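Local coordinates for protein acetyltransferase PA1377 (Pseudomonas aeruginosa, PDB 2VI7) that probably transfers an acetyl group to an amine as an N-acetyltransferase of the GCN5-related (GNAT) family, its own substrate being unassigned, at residues E15-G20 / V62-G67; E109-A114 / R139-E144. All blocks are in the same frame, centred on the assembly; numbering follows the deposited sequence.

Contact 1: residues E15-G20 / V62-G67; sequences ERHVEG and VALHQG
His17 lays its imidazole against two residues of strand 58-65, and every touch across the pair is between this ring and a methyl group. The first kind of interaction is a CH-pi contact: CG2 of Val62 sits over one face of the His17 ring, 3.7 Å from its centroid and only 1° off the ring normal. That methyl is consequently about equally far from all five ring atoms. The second kind is van der Waals contact with Leu64, whose two methyls border the NE2-CD2 side of the ring. Leu64 CD1 comes to 3.6 Å from His17 NE2, approaching obliquely, while Leu64 CD2 lies 3.9 Å from His17 CD2. The histidine reaches this place because its CG stands opposite its own carbonyl carbon, beside the backbone N (chi1 -56°). On the polar side, ND1 of His17 has a weak hydrogen bond with the backbone N of Ser14. Since no hydrogen bond joins 15-20 to 62-67, shape and dispersion forces hold this buried junction between the sheet and the segment that runs into helix 18-25; the contact uses the flat pi face of the histidine and its NE2-CD2 side rather than a polar bond.

Contact 2: residues E109-A114 / R139-E144; sequences ELLDIA and RKFGFE. With SO4 (sulfate ion), chain E.
Leu111, on helix 102-117, pushes one methyl between two phenylalanines that follow helix 132-140. On the tight side Leu111 CD1 packs 3.4 Å from Phe141 CD2 and 3.6 Å from Phe141 CB, meeting the ring obliquely at its attached end. More loosely, Leu111 CD1 lies 4.1 Å from Phe143 CE1. An extended leucine chain, with chi2 at -179°, carries CD1 out to this point. Ser104 and Leu107 of the same helix also touch Phe141, and Phe143 leans on Met165 and Arg167 of strand 158-168.

The solvent side is quite different. Arg139, exposed, takes no part in the leucine contact and meets a sulfate ion, probably from the crystallisation liquor, at the in-plane edge of its guanidinium. Arg139 NE gives a hydrogen bond to sulfate O1 of 2.9 Å at 153°, and Arg139 NH2 adds a weak one to the same oxygen. Thr145 OG1 also binds the ion. Between the two sides lies Gly142, with positive phi, the C-prime residue of a Schellman motif closed by Phe143 N to Tyr138 O and Gly142 N to Arg139 O. Such a helix end, delivering aromatics onto the preceding helix before strand 144-152, belongs here to the C-terminal half of a GNAT fold.

In the fold
The two contacts follow one another along the chain, contact 1 closing before contact 2 opens, and their centres lie 23 Å apart. Their nearest atoms are about 8 Å from each other, with no direct touch. Strand 58-65 is the bridge: it supplies Val62 and Leu64 to contact 1, while its Leu59 and Leu61 meet side chains of 109-114. The two helical segments therefore lie against opposite faces of strand 58-65. Contact 1 sets segment 15-20 on the sheet, whereas contact 2 joins helix 102-117 to the turn that follows helix 132-140. The sulfate belongs to contact 2 alone and, as a probable crystallisation ion, does not by itself mark an active site.

Contact 1: residues E15-G20 / V62-G67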
loop_
_atom_site.group_PDB
_atom_site.type_symbol
_atom_site.label_atom_id
_atom_site.label_comp_id
_atom_site.label_asym_id
_atom_site.label_seq_id
_atom_site.Cartn_x
_atom_site.Cartn_y
_atom_site.Cartn_z
ATOM N N GLU A 15 25.081 0.789 4.777
ATOM C CA GLU A 15 25.549 1.840 5.672
ATOM C C GLU A 15 26.525 2.828 5.066
ATOM O O GLU A 15 26.468 4.033 5.344
ATOM N N ARG A 16 27.418 2.315 4.227
ATOM C CA ARG A 16 28.418 3.144 3.570
ATOM C C ARG A 16 27.782 4.287 2.790
ATOM O O ARG A 16 28.386 5.344 2.625
ATOM C CB ARG A 16 29.244 2.311 2.590
ATOM C CG ARG A 16 29.306 0.814 2.888
ATOM C CD ARG A 16 29.518 0.031 1.600
ATOM N NE ARG A 16 30.014 0.923 0.558
ATOM C CZ ARG A 16 30.237 0.569 -0.703
ATOM N NH1 ARG A 16 30.011 -0.674 -1.102
ATOM N NH2 ARG A 16 30.680 1.470 -1.567
ATOM N N HIS A 17 26.566 4.059 2.298
ATOM C CA HIS A 17 25.832 5.048 1.489
ATOM C C HIS A 17 24.865 6.007 2.192
ATOM O O HIS A 17 24.478 7.019 1.602
ATOM C CB HIS A 17 25.036 4.332 0.380
ATOM C CG HIS A 17 25.863 3.460 -0.517
ATOM N ND1 HIS A 17 25.803 2.082 -0.477
ATOM C CD2 HIS A 17 26.743 3.768 -1.500
ATOM C CE1 HIS A 17 26.608 1.579 -1.398
ATOM N NE2 HIS A 17 27.192 2.581 -2.033
ATOM N N VAL A 18 24.461 5.694 3.421
ATOM C CA VAL A 18 23.508 6.536 4.164
ATOM C C VAL A 18 23.738 8.043 4.079
ATOM O O VAL A 18 22.780 8.817 4.055
ATOM C CB VAL A 18 23.468 6.176 5.664
ATOM C CG1 VAL A 18 22.182 6.718 6.297
ATOM C CG2 VAL A 18 23.551 4.688 5.845
ATOM N N GLU A 19 24.997 8.468 4.044
ATOM C CA GLU A 19 25.279 9.895 3.973
ATOM C C GLU A 19 24.907 10.460 2.603
ATOM O O GLU A 19 24.256 11.502 2.512
ATOM C CB GLU A 19 26.760 10.170 4.267
ATOM C CG GLU A 19 27.010 11.574 4.819
ATOM C CD GLU A 19 28.490 11.877 5.045
ATOM O OE1 GLU A 19 29.179 11.040 5.681
ATOM O OE2 GLU A 19 28.948 12.955 4.589
ATOM N N GLY A 20 25.320 9.766 1.546
ATOM C CA GLY A 20 25.022 10.212 0.196
ATOM C C GLY A 20 23.548 10.122 -0.160
ATOM O O GLY A 20 23.019 10.980 -0.874
ATOM N N VAL A 62 21.415 2.149 -5.222
ATOM C CA VAL A 62 21.857 3.526 -5.260
ATOM C C VAL A 62 22.704 3.624 -6.504
ATOM O O VAL A 62 23.470 2.710 -6.798
ATOM C CB VAL A 62 22.714 3.898 -4.038
ATOM C CG1 VAL A 62 21.818 4.152 -2.848
ATOM C CG2 VAL A 62 23.704 2.780 -3.735
ATOM N N ALA A 63 22.536 4.709 -7.249
ATOM C CA ALA A 63 23.307 4.934 -8.456
ATOM C C ALA A 63 24.436 5.841 -8.020
ATOM O O ALA A 63 24.196 6.863 -7.386
ATOM C CB ALA A 63 22.456 5.618 -9.497
ATOM N N LEU A 64 25.664 5.465 -8.360
ATOM C CA LEU A 64 26.846 6.232 -7.974
ATOM C C LEU A 64 27.682 6.739 -9.146
ATOM O O LEU A 64 27.815 6.084 -10.181
ATOM C CB LEU A 64 27.753 5.371 -7.091
ATOM C CG LEU A 64 27.160 4.738 -5.841
ATOM C CD1 LEU A 64 28.091 3.672 -5.325
ATOM C CD2 LEU A 64 26.942 5.794 -4.794
ATOM N N HIS A 65 28.243 7.924 -8.963
ATOM C CA HIS A 65 29.131 8.520 -9.948
ATOM C C HIS A 65 30.273 9.095 -9.128
ATOM O O HIS A 65 30.054 9.973 -8.290
ATOM C CB HIS A 65 28.468 9.652 -10.716
ATOM C CG HIS A 65 29.406 10.346 -11.650
ATOM N ND1 HIS A 65 29.977 9.705 -12.728
ATOM C CD2 HIS A 65 29.913 11.603 -11.645
ATOM C CE1 HIS A 65 30.797 10.536 -13.347
ATOM N NE2 HIS A 65 30.778 11.693 -12.709
ATOM N N GLN A 66 31.488 8.607 -9.352
ATOM C CA GLN A 66 32.625 9.089 -8.570
ATOM C C GLN A 66 32.259 9.076 -7.064
ATOM O O GLN A 66 32.507 10.049 -6.350
ATOM C CB GLN A 66 32.998 10.520 -8.988
ATOM C CG GLN A 66 32.959 10.793 -10.490
ATOM C CD GLN A 66 34.327 10.747 -11.142
ATOM N N GLY A 67 31.638 7.998 -6.595
ATOM C CA GLY A 67 31.303 7.904 -5.181
ATOM C C GLY A 67 30.167 8.751 -4.620
ATOM O O GLY A 67 29.869 8.665 -3.425
#

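Contact 2: residues E109-A114 / R139-E144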
loop_
_atom_site.group_PDB
_atom_site.type_symbol
_atom_site.label_atom_id
_atom_site.label_comp_id
_atom_site.label_asym_id
_atom_site.label_seq_id
_atom_site.Cartn_x
_atom_site.Cartn_y
_atom_site.Cartn_z
ATOM N N GLU A 109 17.502 -2.236 -14.093
ATOM C CA GLU A 109 18.153 -3.202 -13.222
ATOM C C GLU A 109 17.216 -3.800 -12.174
ATOM O O GLU A 109 17.352 -4.970 -11.833
ATOM C CB GLU A 109 19.356 -2.556 -12.535
ATOM C CG GLU A 109 20.293 -3.545 -11.858
ATOM C CD GLU A 109 21.332 -4.109 -12.815
ATOM O OE1 GLU A 109 21.211 -3.862 -14.038
ATOM O OE2 GLU A 109 22.259 -4.795 -12.335
ATOM N N LEU A 110 16.283 -3.010 -11.649
ATOM C CA LEU A 110 15.331 -3.530 -10.667
ATOM C C LEU A 110 14.401 -4.522 -11.358
ATOM O O LEU A 110 13.982 -5.514 -10.759
ATOM C CB LEU A 110 14.483 -2.407 -10.064
ATOM C CG LEU A 110 15.090 -1.380 -9.109
ATOM C CD1 LEU A 110 14.000 -0.446 -8.645
ATOM C CD2 LEU A 110 15.707 -2.071 -7.915
ATOM N N LEU A 111 14.082 -4.241 -12.619
ATOM C CA LEU A 111 13.198 -5.089 -13.407
ATOM C C LEU A 111 13.884 -6.389 -13.808
ATOM O O LEU A 111 13.217 -7.398 -14.030
ATOM C CB LEU A 111 12.720 -4.334 -14.647
ATOM C CG LEU A 111 11.839 -3.129 -14.327
ATOM C CD1 LEU A 111 11.389 -2.444 -15.604
ATOM C CD2 LEU A 111 10.650 -3.596 -13.509
ATOM N N ASP A 112 15.212 -6.355 -13.912
ATOM C CA ASP A 112 15.988 -7.546 -14.239
ATOM C C ASP A 112 15.872 -8.481 -13.033
ATOM O O ASP A 112 15.672 -9.689 -13.182
ATOM C CB ASP A 112 17.463 -7.194 -14.464
ATOM C CG ASP A 112 18.342 -8.442 -14.662
ATOM O OD1 ASP A 112 19.421 -8.540 -14.026
ATOM O OD2 ASP A 112 17.951 -9.326 -15.453
ATOM N N ILE A 113 15.995 -7.908 -11.838
ATOM C CA ILE A 113 15.891 -8.668 -10.601
ATOM C C ILE A 113 14.475 -9.223 -10.440
ATOM O O ILE A 113 14.287 -10.377 -10.050
ATOM C CB ILE A 113 16.200 -7.785 -9.372
ATOM C CG1 ILE A 113 17.646 -7.289 -9.421
ATOM C CG2 ILE A 113 15.927 -8.567 -8.096
ATOM C CD1 ILE A 113 18.688 -8.389 -9.370
ATOM N N ALA A 114 13.488 -8.383 -10.743
ATOM C CA ALA A 114 12.088 -8.752 -10.629
ATOM C C ALA A 114 11.727 -9.869 -11.594
ATOM O O ALA A 114 11.060 -10.831 -11.217
ATOM C CB ALA A 114 11.207 -7.527 -10.891
ATOM N N ARG A 139 6.736 4.008 -18.965
ATOM C CA ARG A 139 6.066 3.476 -20.152
ATOM C C ARG A 139 7.084 2.769 -21.048
ATOM O O ARG A 139 6.766 1.771 -21.686
ATOM C CB ARG A 139 5.384 4.599 -20.935
ATOM C CG ARG A 139 4.075 5.038 -20.336
ATOM C CD ARG A 139 3.512 6.237 -21.062
ATOM N NE ARG A 139 2.163 6.555 -20.601
ATOM C CZ ARG A 139 1.524 7.682 -20.893
ATOM N NH1 ARG A 139 2.109 8.606 -21.642
ATOM N NH2 ARG A 139 0.294 7.883 -20.450
ATOM N N LYS A 140 8.303 3.297 -21.099
ATOM C CA LYS A 140 9.371 2.696 -21.887
ATOM C C LYS A 140 9.618 1.263 -21.407
ATOM O O LYS A 140 9.912 0.378 -22.210
ATOM C CB LYS A 140 10.658 3.508 -21.727
ATOM C CG LYS A 140 11.917 2.757 -22.129
ATOM C CD LYS A 140 13.174 3.533 -21.788
ATOM C CE LYS A 140 14.406 2.630 -21.822
ATOM N NZ LYS A 140 14.554 1.874 -23.105
ATOM N N PHE A 141 9.497 1.043 -20.097
ATOM C CA PHE A 141 9.728 -0.277 -19.504
ATOM C C PHE A 141 8.513 -1.188 -19.370
ATOM O O PHE A 141 8.547 -2.151 -18.610
ATOM C CB PHE A 141 10.411 -0.147 -18.129
ATOM C CG PHE A 141 11.890 0.172 -18.205
ATOM C CD1 PHE A 141 12.339 1.496 -18.253
ATOM C CD2 PHE A 141 12.834 -0.854 -18.292
ATOM C CE1 PHE A 141 13.704 1.790 -18.393
ATOM C CE2 PHE A 141 14.204 -0.568 -18.435
ATOM C CZ PHE A 141 14.640 0.752 -18.486
ATOM N N GLY A 142 7.445 -0.878 -20.100
ATOM C CA GLY A 142 6.253 -1.705 -20.070
ATOM C C GLY A 142 5.168 -1.392 -19.058
ATOM O O GLY A 142 4.184 -2.129 -18.985
ATOM N N PHE A 143 5.325 -0.337 -18.264
ATOM C CA PHE A 143 4.285 -0.011 -17.291
ATOM C C PHE A 143 3.111 0.647 -17.996
ATOM O O PHE A 143 3.285 1.465 -18.898
ATOM C CB PHE A 143 4.790 0.944 -16.205
ATOM C CG PHE A 143 5.709 0.307 -15.207
ATOM C CD1 PHE A 143 7.060 0.132 -15.498
ATOM C CD2 PHE A 143 5.227 -0.114 -13.967
ATOM C CE1 PHE A 143 7.925 -0.452 -14.568
ATOM C CE2 PHE A 143 6.085 -0.700 -13.028
ATOM C CZ PHE A 143 7.443 -0.870 -13.330
ATOM N N GLU A 144 1.910 0.282 -17.582
ATOM C CA GLU A 144 0.724 0.860 -18.163
ATOM C C GLU A 144 -0.071 1.475 -17.035
ATOM O O GLU A 144 -0.037 0.982 -15.913
ATOM C CB GLU A 144 -0.117 -0.205 -18.839
ATOM C CG GLU A 144 0.508 -0.832 -20.055
ATOM C CD GLU A 144 -0.400 -1.898 -20.656
ATOM O OE1 GLU A 144 -1.505 -1.551 -21.142
ATOM O OE2 GLU A 144 -0.009 -3.083 -20.626
HETATM S S SO4 E . -0.671 4.135 -20.646
HETATM O O1 SO4 E . 0.136 4.737 -19.572
HETATM O O2 SO4 E . -1.272 2.869 -20.181
HETATM O O3 SO4 E . -1.755 5.068 -21.049
HETATM O O4 SO4 E . 0.237 3.861 -21.766
#